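Local coordinates for protein AlyGC (Glaciecola chathamensis, PDB 5GKD) that probably depolymerises alginate by lyase cleavage, as a calcium-binding member of polysaccharide lyase family 6, at residues A[345-349]-A[369-373]. Residues are numbered along the deposited sequence; the frame is centred on the assembly and turned at random.
Sequences LIVND and NLLNQ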
ATOM      1  N   LEU A 345     -44.145 -15.509 -20.329  1.00 21.65           N
ATOM      2  CA  LEU A 345     -44.868 -16.075 -19.202  1.00 22.33           C
ATOM      3  C   LEU A 345     -44.213 -15.592 -17.923  1.00 22.29           C
ATOM      4  O   LEU A 345     -43.020 -15.827 -17.702  1.00 21.89           O
ATOM      5  CB  LEU A 345     -44.886 -17.603 -19.262  1.00 20.45           C
ATOM      6  CG  LEU A 345     -45.393 -18.342 -18.019  1.00 22.74           C
ATOM      7  CD1 LEU A 345     -46.878 -18.156 -17.802  1.00 19.12           C
ATOM      8  CD2 LEU A 345     -45.080 -19.827 -18.119  1.00 20.72           C
ATOM      9  N   ILE A 346     -45.000 -14.925 -17.089  1.00 21.63           N
ATOM     10  CA  ILE A 346     -44.552 -14.357 -15.828  1.00 23.25           C
ATOM     11  C   ILE A 346     -45.424 -14.954 -14.738  1.00 23.54           C
ATOM     12  O   ILE A 346     -46.636 -14.717 -14.710  1.00 27.10           O
ATOM     13  CB  ILE A 346     -44.654 -12.822 -15.820  1.00 21.90           C
ATOM     14  CG1 ILE A 346     -43.869 -12.206 -16.978  1.00 20.42           C
ATOM     15  CG2 ILE A 346     -44.187 -12.281 -14.499  1.00 23.59           C
ATOM     16  CD1 ILE A 346     -44.048 -10.703 -17.114  1.00 23.66           C
ATOM     17  N   VAL A 347     -44.819 -15.732 -13.857  1.00 22.61           N
ATOM     18  CA  VAL A 347     -45.495 -16.309 -12.711  1.00 21.90           C
ATOM     19  C   VAL A 347     -44.730 -15.859 -11.482  1.00 25.73           C
ATOM     20  O   VAL A 347     -43.539 -16.165 -11.339  1.00 24.56           O
ATOM     21  CB  VAL A 347     -45.565 -17.841 -12.784  1.00 23.73           C
ATOM     22  CG1 VAL A 347     -46.298 -18.376 -11.556  1.00 22.20           C
ATOM     23  CG2 VAL A 347     -46.243 -18.283 -14.060  1.00 21.98           C
ATOM     24  N   ASN A 348     -45.405 -15.139 -10.597  1.00 23.88           N
ATOM     25  CA  ASN A 348     -44.766 -14.552  -9.429  1.00 26.88           C
ATOM     26  C   ASN A 348     -45.694 -14.736  -8.244  1.00 27.89           C
ATOM     27  O   ASN A 348     -46.872 -14.382  -8.332  1.00 32.05           O
ATOM     28  CB  ASN A 348     -44.477 -13.064  -9.681  1.00 28.12           C
ATOM     29  CG  ASN A 348     -43.541 -12.463  -8.669  1.00 26.96           C
ATOM     30  OD1 ASN A 348     -43.572 -12.812  -7.501  1.00 37.91           O
ATOM     31  ND2 ASN A 348     -42.709 -11.540  -9.114  1.00 26.99           N
ATOM     32  N   ASP A 349     -45.186 -15.288  -7.147  1.00 29.38           N
ATOM     33  CA  ASP A 349     -46.009 -15.479  -5.962  1.00 29.93           C
ATOM     34  C   ASP A 349     -45.863 -14.347  -4.943  1.00 31.94           C
ATOM     35  O   ASP A 349     -46.263 -14.510  -3.786  1.00 37.04           O
ATOM     36  CB  ASP A 349     -45.705 -16.837  -5.315  1.00 31.37           C
ATOM     37  CG  ASP A 349     -44.261 -16.982  -4.865  1.00 38.97           C
ATOM     38  OD1 ASP A 349     -43.625 -15.988  -4.470  1.00 40.16           O
ATOM     39  OD2 ASP A 349     -43.753 -18.119  -4.896  1.00 47.31           O
ATOM     40  N   ASN A 369     -48.873 -11.705 -23.609  1.00 25.32           N
ATOM     41  CA  ASN A 369     -48.112 -12.131 -22.440  1.00 23.41           C
ATOM     42  C   ASN A 369     -49.063 -12.620 -21.356  1.00 26.83           C
ATOM     43  O   ASN A 369     -50.124 -12.033 -21.148  1.00 34.73           O
ATOM     44  CB  ASN A 369     -47.235 -11.000 -21.906  1.00 23.52           C
ATOM     45  CG  ASN A 369     -46.246 -10.510 -22.937  1.00 21.21           C
ATOM     46  OD1 ASN A 369     -45.278 -11.199 -23.263  1.00 20.89           O
ATOM     47  ND2 ASN A 369     -46.493  -9.323 -23.469  1.00 18.40           N
ATOM     48  N   LEU A 370     -48.684 -13.701 -20.673  1.00 28.87           N
ATOM     49  CA  LEU A 370     -49.536 -14.354 -19.688  1.00 23.89           C
ATOM     50  C   LEU A 370     -48.961 -14.173 -18.292  1.00 22.74           C
ATOM     51  O   LEU A 370     -47.766 -14.411 -18.060  1.00 24.92           O
ATOM     52  CB  LEU A 370     -49.709 -15.846 -19.987  1.00 20.17           C
ATOM     53  CG  LEU A 370     -50.723 -16.561 -19.085  1.00 26.66           C
ATOM     54  CD1 LEU A 370     -52.127 -16.007 -19.338  1.00 26.35           C
ATOM     55  CD2 LEU A 370     -50.724 -18.067 -19.294  1.00 23.42           C
ATOM     56  N   LEU A 371     -49.827 -13.775 -17.372  1.00 22.69           N
ATOM     57  CA  LEU A 371     -49.540 -13.518 -15.973  1.00 22.00           C
ATOM     58  C   LEU A 371     -50.424 -14.419 -15.128  1.00 26.02           C
ATOM     59  O   LEU A 371     -51.582 -14.662 -15.482  1.00 27.01           O
ATOM     60  CB  LEU A 371     -49.877 -12.071 -15.618  1.00 25.73           C
ATOM     61  CG  LEU A 371     -48.915 -11.021 -15.104  1.00 29.88           C
ATOM     62  CD1 LEU A 371     -49.720  -9.793 -14.707  1.00 26.08           C
ATOM     63  CD2 LEU A 371     -48.098 -11.540 -13.946  1.00 30.36           C
ATOM     64  N   ASN A 372     -49.909 -14.875 -13.987  1.00 25.22           N
ATOM     65  CA  ASN A 372     -50.773 -15.577 -13.050  1.00 24.71           C
ATOM     66  C   ASN A 372     -51.706 -14.586 -12.352  1.00 29.72           C
ATOM     67  O   ASN A 372     -51.386 -13.405 -12.186  1.00 24.95           O
ATOM     68  CB  ASN A 372     -49.956 -16.395 -12.040  1.00 23.27           C
ATOM     69  CG  ASN A 372     -49.090 -15.540 -11.131  1.00 25.97           C
ATOM     70  OD1 ASN A 372     -48.149 -14.880 -11.580  1.00 27.59           O
ATOM     71  ND2 ASN A 372     -49.376 -15.582  -9.841  1.00 25.35           N
ATOM     72  N   GLN A 373     -52.879 -15.087 -11.950  1.00 26.44           N
ATOM     73  CA  GLN A 373     -53.991 -14.205 -11.603  1.00 30.31           C
ATOM     74  C   GLN A 373     -53.749 -13.435 -10.311  1.00 30.56           C
ATOM     75  O   GLN A 373     -54.319 -12.356 -10.131  1.00 30.98           O
ATOM     76  CB  GLN A 373     -55.280 -15.019 -11.486  1.00 29.77           C
ATOM     77  CG  GLN A 373     -55.175 -16.161 -10.495  1.00 31.60           C
ATOM     78  CD  GLN A 373     -56.440 -16.997 -10.422  1.00 36.92           C
ATOM     79  OE1 GLN A 373     -57.358 -16.845 -11.235  1.00 35.57           O
ATOM     80  NE2 GLN A 373     -56.492 -17.887  -9.439  1.00 40.20           N
TER
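Leu345–Val347 and Asn369–Asn372 run parallel, their axes 11° apart, and Ile346 N donates to Leu370 O at 3.0 Å, whereas the return bond from Asn372 N to Ile346 O is weak at 3.4 Å. Leu345 and Leu370 lie side by side on one face, Leu345 CD1 against Leu370 CD2 at 4.1 Å; both carry CG anti to the backbone N (chi1 169° in Leu345), which points the two chains the same way. On the other face Leu371 CD2 reaches back to Ile346, lying 4.0 Å from its CG2. This in-register parallel pairing is that of successive rungs of the right-handed parallel beta-helix of the pectate-lyase-like clan: strand 339-347 also bonds to strand 310-317, and strand 364-372 to strand 383-386, the following rung. Where the regular pairing ends, the carboxamide of Asn372 replaces a backbone partner. Asn372 OD1 accepts from Asn348 N at 2.9 Å and Asn372 ND2 donates to Asn348 O at 3.2 Å, a two-point grip on the N-H and C=O of one residue that fixes the amide's rotation, although each donor stands about 45° out of its acceptor's carbonyl plane. An alanine here would lose both bonds and would probably leave the N and O of buried Asn348 without these mates. Val347 CG1 rests 4.0 Å from Asn372 CG, while Asn348 turns its own OD1 to Gln350 N.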